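PDB 4H6Q: proline dehydrogenase from Deinococcus radiodurans, which catalyses the FAD-dependent oxidation of L-proline to delta-1-pyrroline-5-carboxylate, passing the electrons to a quinone, in the first step of proline breakdown to glutamate. Local coordinates for residues N111-L115 with G116-A120; T153-E157 with F158-H162; Q50-R54 with D55-G59; E197-V201 with A202-K206. All blocks are in the same frame, centred on the assembly; numbering follows the deposited sequence. Where two conformers were deposited one is given.

Interaction 1: N111-L115 with G116-A120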
# COMPACT_ATOMS: atom_id res chain seq x y z
N ASN A 111 -9.40 -26.58 -1.10
CA ASN A 111 -9.59 -27.51 0.03
C ASN A 111 -10.41 -26.92 1.20
O ASN A 111 -10.04 -27.10 2.38
CB ASN A 111 -8.22 -27.98 0.54
CG ASN A 111 -7.46 -28.76 -0.52
OD1 ASN A 111 -8.05 -29.54 -1.26
ND2 ASN A 111 -6.13 -28.52 -0.63
N GLY A 112 -11.46 -26.19 0.87
CA GLY A 112 -12.35 -25.63 1.89
C GLY A 112 -11.95 -24.32 2.58
O GLY A 112 -12.60 -23.89 3.55
N GLU A 113 -10.88 -23.68 2.11
CA GLU A 113 -10.44 -22.41 2.69
C GLU A 113 -10.19 -21.44 1.59
O GLU A 113 -9.84 -21.84 0.49
CB GLU A 113 -9.13 -22.61 3.42
CG GLU A 113 -9.20 -23.53 4.60
CD GLU A 113 -7.84 -23.63 5.25
OE1 GLU A 113 -6.98 -24.37 4.71
OE2 GLU A 113 -7.61 -22.93 6.27
N ASP A 114 -10.34 -20.14 1.88
CA ASP A 114 -10.03 -19.14 0.87
C ASP A 114 -8.54 -19.12 0.55
O ASP A 114 -7.69 -19.00 1.45
CB ASP A 114 -10.46 -17.77 1.39
CG ASP A 114 -10.31 -16.68 0.35
OD1 ASP A 114 -11.31 -16.39 -0.35
OD2 ASP A 114 -9.18 -16.15 0.21
N LEU A 115 -8.21 -19.24 -0.73
CA LEU A 115 -6.80 -19.32 -1.15
C LEU A 115 -6.01 -18.04 -0.88
O LEU A 115 -4.82 -18.09 -0.55
CB LEU A 115 -6.76 -19.60 -2.66
CG LEU A 115 -5.38 -19.84 -3.31
CD1 LEU A 115 -4.59 -20.94 -2.59
CD2 LEU A 115 -5.51 -20.11 -4.81
N GLY A 116 -6.66 -16.88 -0.99
CA GLY A 116 -6.05 -15.62 -0.59
C GLY A 116 -5.65 -15.63 0.88
O GLY A 116 -4.54 -15.18 1.24
N LEU A 117 -6.54 -16.12 1.74
CA LEU A 117 -6.23 -16.20 3.16
C LEU A 117 -5.07 -17.18 3.42
O LEU A 117 -4.15 -16.88 4.18
CB LEU A 117 -7.46 -16.62 3.95
CG LEU A 117 -7.31 -16.68 5.49
CD1 LEU A 117 -7.10 -15.28 6.01
CD2 LEU A 117 -8.56 -17.27 6.13
N THR A 118 -5.09 -18.35 2.80
CA THR A 118 -3.98 -19.24 3.10
C THR A 118 -2.66 -18.73 2.52
O THR A 118 -1.64 -18.87 3.22
CB THR A 118 -4.18 -20.66 2.66
OG1 THR A 118 -4.26 -20.67 1.24
CG2 THR A 118 -5.47 -21.22 3.23
N ASN A 119 -2.65 -18.08 1.36
CA ASN A 119 -1.39 -17.51 0.88
C ASN A 119 -0.97 -16.33 1.72
O ASN A 119 0.24 -16.16 1.97
CB ASN A 119 -1.50 -17.12 -0.60
CG ASN A 119 -1.35 -18.34 -1.52
OD1 ASN A 119 -0.56 -19.25 -1.24
ND2 ASN A 119 -2.13 -18.38 -2.62
N ALA A 120 -1.92 -15.49 2.15
CA ALA A 120 -1.54 -14.35 3.00
C ALA A 120 -0.92 -14.82 4.32
O ALA A 120 0.04 -14.20 4.82
CB ALA A 120 -2.74 -13.44 3.28
O HOH W 1 -6.73 -22.60 0.62
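The D114 carboxylate overlaps the first turn of helix 115-129, its OD2 lying 3.1 Å from L117 N and accepting a hydrogen bond through the anti lone pair. With CG opposite the backbone N (chi1 -174°), the group folds back over the start of the helix, where G116 N also comes within 2.9 Å of OD2. G116, having no side chain, lets that oxygen come this close. The other oxygen, OD1, takes a hydrogen bond from G107 N, so the one carboxylate ties the helix start to the preceding loop. An asparagine in its place would probably lose one of the two N-H partners, L117 N or G107 N, since its amide offers a single acceptor oxygen, and the charge facing the helix start would go too. Backbone bonds continue the turn: T118 N donates to D114 O at 3.0 Å, and N119 N to L115 O at 2.9 Å. On another side of the helix L115 CD1 packs 3.6 Å from N119 ND2, whose hydrogen bond goes to V104 O; L115 also meets helix 71-90, while L117 rests on helix 144-158. This is a classic aspartate N-cap, here beginning a helix of the beta/alpha barrel straight after the short hairpin 109-114.

Interaction 2: T153-E157 with F158-H162; sequences TLVGE and FGAEH
The V155 carbonyl oxygen accepts the shortest hydrogen bond of the contact, from G159 N at 2.8 Å. One residue earlier, F158 N donates to L154 O at 2.9 Å. These are the last bonds of helix 144-158, and G159, with positive phi, turns the chain out of it. Because F158 CG stands opposite its own carbonyl carbon (chi1 -63°), the ring swings back along the last turn: L154 O lies at its edge, 3.4 Å from CD2. The L154 and F158 side chains run side by side in the same direction, with CD2 of the leucine 3.8 Å from CE2 of the ring. E157 comes to that ring corner from another side, its OE1 being 3.8 Å from F158 CE2 and its carboxylate plane turned 66° from the ring; OE1 itself is in a salt bridge with R121. Past the turn, V155 CG1 touches A160 CB at 4.2 Å. F158 also reaches I124 and A125 of helix 115-129, and an alanine here would probably open a gap between the two helices and leave the L154 methyl without its aromatic neighbour. The chemistry is thus divided: backbone bonds close the helix, the L154-F158 carbon contact packs its end against helix 115-129, and the E157 charge is probably offset by its salt bridge to R121 of that helix.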
# COMPACT_ATOMS: atom_id res chain seq x y z
N THR A 153 -9.16 -11.52 10.92
CA THR A 153 -8.63 -12.86 11.17
C THR A 153 -7.08 -12.86 11.29
O THR A 153 -6.50 -13.46 12.21
CB THR A 153 -9.06 -13.82 10.06
OG1 THR A 153 -10.48 -13.91 10.08
CG2 THR A 153 -8.43 -15.22 10.20
N LEU A 154 -6.41 -12.18 10.37
CA LEU A 154 -4.97 -12.20 10.30
C LEU A 154 -4.34 -11.43 11.45
O LEU A 154 -3.27 -11.84 11.96
CB LEU A 154 -4.46 -11.67 8.95
CG LEU A 154 -4.82 -12.62 7.80
CD1 LEU A 154 -4.75 -11.88 6.46
CD2 LEU A 154 -3.91 -13.88 7.80
N VAL A 155 -4.95 -10.33 11.88
CA VAL A 155 -4.47 -9.64 13.09
C VAL A 155 -4.52 -10.59 14.29
O VAL A 155 -3.57 -10.66 15.11
CB VAL A 155 -5.29 -8.35 13.39
CG1 VAL A 155 -5.00 -7.80 14.82
CG2 VAL A 155 -4.98 -7.29 12.36
N GLY A 156 -5.59 -11.37 14.41
CA GLY A 156 -5.71 -12.35 15.47
C GLY A 156 -4.60 -13.39 15.47
O GLY A 156 -4.12 -13.81 16.53
N GLU A 157 -4.19 -13.80 14.26
CA GLU A 157 -3.14 -14.81 14.11
C GLU A 157 -1.69 -14.33 14.24
O GLU A 157 -0.85 -15.05 14.78
CB GLU A 157 -3.35 -15.58 12.80
CG GLU A 157 -4.64 -16.32 12.79
CD GLU A 157 -4.97 -16.94 11.47
OE1 GLU A 157 -4.16 -16.87 10.51
OE2 GLU A 157 -6.07 -17.53 11.41
N PHE A 158 -1.42 -13.11 13.81
CA PHE A 158 -0.05 -12.61 13.68
C PHE A 158 0.25 -11.35 14.44
O PHE A 158 1.42 -11.08 14.66
CB PHE A 158 0.26 -12.35 12.16
CG PHE A 158 0.22 -13.61 11.34
CD1 PHE A 158 1.26 -14.55 11.42
CD2 PHE A 158 -0.88 -13.88 10.54
CE1 PHE A 158 1.21 -15.74 10.70
CE2 PHE A 158 -0.94 -15.07 9.82
CZ PHE A 158 0.09 -16.01 9.90
N GLY A 159 -0.78 -10.60 14.87
CA GLY A 159 -0.59 -9.40 15.66
C GLY A 159 -0.66 -8.13 14.83
O GLY A 159 -0.19 -8.08 13.66
N ALA A 160 -1.21 -7.08 15.43
CA ALA A 160 -1.32 -5.76 14.77
C ALA A 160 0.02 -5.12 14.43
O ALA A 160 0.07 -4.21 13.62
CB ALA A 160 -2.16 -4.80 15.64
N GLU A 161 1.09 -5.60 15.03
CA GLU A 161 2.42 -5.15 14.66
C GLU A 161 2.93 -5.70 13.32
O GLU A 161 3.94 -5.20 12.79
CB GLU A 161 3.41 -5.61 15.75
CG GLU A 161 3.01 -5.29 17.20
CD GLU A 161 2.13 -6.40 17.90
OE1 GLU A 161 1.59 -7.34 17.26
OE2 GLU A 161 2.03 -6.33 19.15
N HIS A 162 2.23 -6.68 12.76
CA HIS A 162 2.76 -7.39 11.60
C HIS A 162 1.87 -7.39 10.38
O HIS A 162 2.36 -7.80 9.32
CB HIS A 162 3.16 -8.84 11.95
CG HIS A 162 4.23 -8.92 12.99
ND1 HIS A 162 5.53 -8.52 12.75
CD2 HIS A 162 4.16 -9.21 14.30
CE1 HIS A 162 6.24 -8.63 13.87
NE2 HIS A 162 5.42 -9.03 14.82

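Interaction 3: Q50-R54 with D55-G59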
# COMPACT_ATOMS: atom_id res chain seq x y z
N GLN A 50 17.40 0.72 -1.27
CA GLN A 50 18.66 1.17 -0.68
C GLN A 50 18.92 2.65 -0.99
O GLN A 50 19.39 3.41 -0.14
CB GLN A 50 19.81 0.29 -1.16
CG GLN A 50 19.73 -1.13 -0.56
CD GLN A 50 20.74 -2.06 -1.12
OE1 GLN A 50 21.13 -1.96 -2.30
NE2 GLN A 50 21.18 -3.01 -0.29
N ALA A 51 18.57 3.08 -2.21
CA ALA A 51 18.71 4.48 -2.57
C ALA A 51 17.79 5.37 -1.73
O ALA A 51 18.21 6.46 -1.31
CB ALA A 51 18.51 4.72 -4.07
N LEU A 52 16.53 4.96 -1.52
CA LEU A 52 15.63 5.72 -0.66
C LEU A 52 16.18 5.83 0.76
O LEU A 52 16.15 6.91 1.36
CB LEU A 52 14.23 5.07 -0.61
CG LEU A 52 13.39 5.21 -1.88
CD1 LEU A 52 12.23 4.21 -1.83
CD2 LEU A 52 12.85 6.63 -1.99
N GLU A 53 16.71 4.73 1.30
CA GLU A 53 17.20 4.73 2.69
C GLU A 53 18.40 5.64 2.85
O GLU A 53 18.55 6.28 3.91
CB GLU A 53 17.51 3.28 3.15
CG GLU A 53 16.21 2.42 3.35
CD GLU A 53 16.39 1.08 4.13
OE1 GLU A 53 17.51 0.67 4.48
OE2 GLU A 53 15.35 0.44 4.44
N ARG A 54 19.23 5.75 1.81
CA ARG A 54 20.35 6.69 1.87
C ARG A 54 19.88 8.16 2.00
O ARG A 54 20.62 9.03 2.50
CB ARG A 54 21.35 6.50 0.70
CG ARG A 54 22.12 5.17 0.78
CD ARG A 54 23.26 5.06 -0.24
NE ARG A 54 22.76 5.06 -1.60
CZ ARG A 54 22.54 3.96 -2.34
NH1 ARG A 54 22.74 2.74 -1.87
NH2 ARG A 54 22.13 4.08 -3.59
N ASP A 55 18.64 8.42 1.60
CA ASP A 55 18.03 9.76 1.71
C ASP A 55 17.05 9.85 2.90
O ASP A 55 16.26 10.80 3.01
CB ASP A 55 17.26 10.09 0.42
CG ASP A 55 18.17 10.50 -0.74
OD1 ASP A 55 19.35 10.81 -0.50
OD2 ASP A 55 17.69 10.53 -1.90
N GLY A 56 17.10 8.89 3.80
CA GLY A 56 16.32 8.95 5.03
C GLY A 56 14.86 8.54 4.81
O GLY A 56 14.03 8.82 5.66
N ILE A 57 14.55 7.86 3.72
CA ILE A 57 13.18 7.47 3.37
C ILE A 57 13.10 5.96 3.41
O ILE A 57 13.97 5.26 2.91
CB ILE A 57 12.84 8.02 1.98
CG1 ILE A 57 12.91 9.57 1.98
CG2 ILE A 57 11.44 7.53 1.52
CD1 ILE A 57 12.99 10.14 0.56
N ALA A 58 12.03 5.44 4.03
CA ALA A 58 11.80 4.01 4.13
C ALA A 58 11.10 3.47 2.87
O ALA A 58 10.50 4.25 2.08
CB ALA A 58 10.96 3.69 5.40
N GLY A 59 11.16 2.15 2.65
CA GLY A 59 10.50 1.55 1.49
C GLY A 59 9.33 0.64 1.89
O GLY A 59 9.25 0.07 2.99
O HOH W 2 12.79 0.54 4.34
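L52 O is gripped by two backbone donors, D55 N at 2.9 Å and I57 N at 3.0 Å, which approach from opposite faces of the carbonyl plane. Beside it G56 N donates to E53 O at 3.0 Å, again from above the carbonyl plane. The bonds from I57 N and G56 N make a Schellman motif, with G56, at positive phi, as the C-prime residue that ends helix 42-54. Around this core L52 CD2 meets I57 CG2 at 3.9 Å, the side chains crossing obliquely, and I57 O takes a weaker CA-H...O contact from E53 CA. The E53 chain is extended beyond CG and reaches past the turn to a water that donates to its OE2 at 2.6 Å and accepts from G59 N at 2.8 Å, joining the helix to G59 in strand 58-63. Farther out, V279 of strand 277-283 touches both L52 and I57, and A58 bonds through its backbone to V277 and V279, fixing the exit strand in the barrel. L52 O and E53 O are therefore satisfied by the reversing chain, while L52 and I57 pack together and against the barrel strand 277-283, and the E53 carboxylate satisfies a strand N-H through water.

Interaction 4: E197-V201 with A202-K206; sequences EPATV and AYPDK
Backbone hydrogen bonding centres on P198 O, which accepts from both A202 N and V201 N, each at 2.9 Å. The two donors wrap residues 198-202 into a compact turn. A weaker CA-H...O contact adds to it, A199 CA lying 3.4 Å from A202 O. A water bridges the same region, donating to E197 O at 2.9 Å and to A202 O at 2.8 Å, and so spans the mouth of the turn. Apolar contacts are small: A202 CB sits 3.7 Å from E197 CB, and A199 CB touches P204 CG at 3.6 Å, so the proline CG rests against the turn. The E197 chain bends at chi2 (-74°), which takes its carboxylate away from A202; OE1 is hydrogen-bonded to H141. The Y203 ring meets the ring of Y172, outside the segments, edge-to-face (T-shaped), and the Y172 OH is hydrogen-bonded to A199 O. Beyond P204, D205 is the N-cap of helix 206-222, its OD1 accepting from A207 N. The whole is a beta-to-alpha loop of the barrel, leading from strand 188-191, with the E197 side chain about 8 Å from the bound FAD, to the following helix.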
# COMPACT_ATOMS: atom_id res chain seq x y z
N GLU A 197 -15.60 4.37 -9.29
CA GLU A 197 -16.72 3.98 -8.38
C GLU A 197 -17.93 4.90 -8.54
O GLU A 197 -17.77 6.13 -8.65
CB GLU A 197 -16.26 3.97 -6.92
CG GLU A 197 -15.14 2.98 -6.59
CD GLU A 197 -15.61 1.53 -6.54
OE1 GLU A 197 -16.80 1.25 -6.82
OE2 GLU A 197 -14.78 0.66 -6.23
N PRO A 198 -19.14 4.33 -8.54
CA PRO A 198 -20.37 5.10 -8.79
C PRO A 198 -20.82 5.87 -7.55
O PRO A 198 -20.33 5.58 -6.45
CB PRO A 198 -21.39 4.02 -9.18
CG PRO A 198 -20.90 2.82 -8.35
CD PRO A 198 -19.40 2.89 -8.43
N ALA A 199 -21.69 6.87 -7.74
CA ALA A 199 -22.15 7.75 -6.69
C ALA A 199 -22.94 7.03 -5.61
O ALA A 199 -23.18 7.60 -4.55
CB ALA A 199 -22.98 8.91 -7.27
N THR A 200 -23.36 5.79 -5.86
CA THR A 200 -24.00 5.03 -4.77
C THR A 200 -22.97 4.50 -3.76
O THR A 200 -23.35 4.08 -2.67
CB THR A 200 -24.80 3.85 -5.31
OG1 THR A 200 -23.92 3.06 -6.12
CG2 THR A 200 -26.01 4.35 -6.17
N VAL A 201 -21.69 4.53 -4.13
CA VAL A 201 -20.60 3.90 -3.35
C VAL A 201 -19.61 4.94 -2.87
O VAL A 201 -19.06 4.84 -1.75
CB VAL A 201 -19.87 2.86 -4.29
CG1 VAL A 201 -18.53 2.43 -3.83
CG2 VAL A 201 -20.83 1.64 -4.62
N ALA A 202 -19.32 5.91 -3.74
CA ALA A 202 -18.27 6.89 -3.52
C ALA A 202 -18.75 8.31 -3.71
O ALA A 202 -19.51 8.58 -4.63
CB ALA A 202 -17.13 6.63 -4.43
N TYR A 203 -18.25 9.22 -2.88
CA TYR A 203 -18.55 10.65 -2.99
C TYR A 203 -18.16 11.20 -4.38
O TYR A 203 -16.99 11.09 -4.76
CB TYR A 203 -17.72 11.44 -1.98
CG TYR A 203 -18.08 11.26 -0.54
CD1 TYR A 203 -19.20 11.90 -0.03
CD2 TYR A 203 -17.29 10.50 0.33
CE1 TYR A 203 -19.55 11.79 1.30
CE2 TYR A 203 -17.65 10.36 1.69
CZ TYR A 203 -18.79 11.01 2.14
OH TYR A 203 -19.15 10.89 3.48
N PRO A 204 -19.11 11.79 -5.13
CA PRO A 204 -18.69 12.31 -6.42
C PRO A 204 -17.90 13.60 -6.34
O PRO A 204 -17.12 13.91 -7.26
CB PRO A 204 -20.02 12.63 -7.12
CG PRO A 204 -21.01 11.86 -6.43
CD PRO A 204 -20.56 11.58 -5.04
N ASP A 205 -18.12 14.39 -5.29
CA ASP A 205 -17.44 15.68 -5.18
C ASP A 205 -16.08 15.50 -4.50
O ASP A 205 -15.98 14.97 -3.39
CB ASP A 205 -18.29 16.64 -4.35
CG ASP A 205 -17.86 18.10 -4.49
OD1 ASP A 205 -16.67 18.40 -4.59
OD2 ASP A 205 -18.75 18.97 -4.47
N LYS A 206 -15.03 15.97 -5.16
CA LYS A 206 -13.67 15.86 -4.64
C LYS A 206 -13.50 16.58 -3.32
O LYS A 206 -12.72 16.13 -2.49
CB LYS A 206 -12.66 16.36 -5.68
O HOH W 3 -18.70 8.49 -7.33

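Overall arrangement
The four contacts follow one another along the chain in the order 3, 1, 2, 4, and all belong to one beta8-alpha8-barrel. Interactions 1 and 2 are the pair that touch: L117 CD1 packs 3.9 Å from L154 CD2, joining neighbouring helices 115-129 and 144-158, the centres of the two contacts being 16 Å apart. Interaction 3 lies across the chain's centre from interactions 1 and 4, its centre about 34 and 36 Å from theirs. Side chains of interactions 3 and 4 approach FAD to about 10 Å (I57) and 8 Å (E197), and the bound tetrahydrofuran-2-carboxylic acid to about 13 Å (L52) and 12 Å (E197). G116 of interaction 1 is about 10 Å from substrate-binding K100.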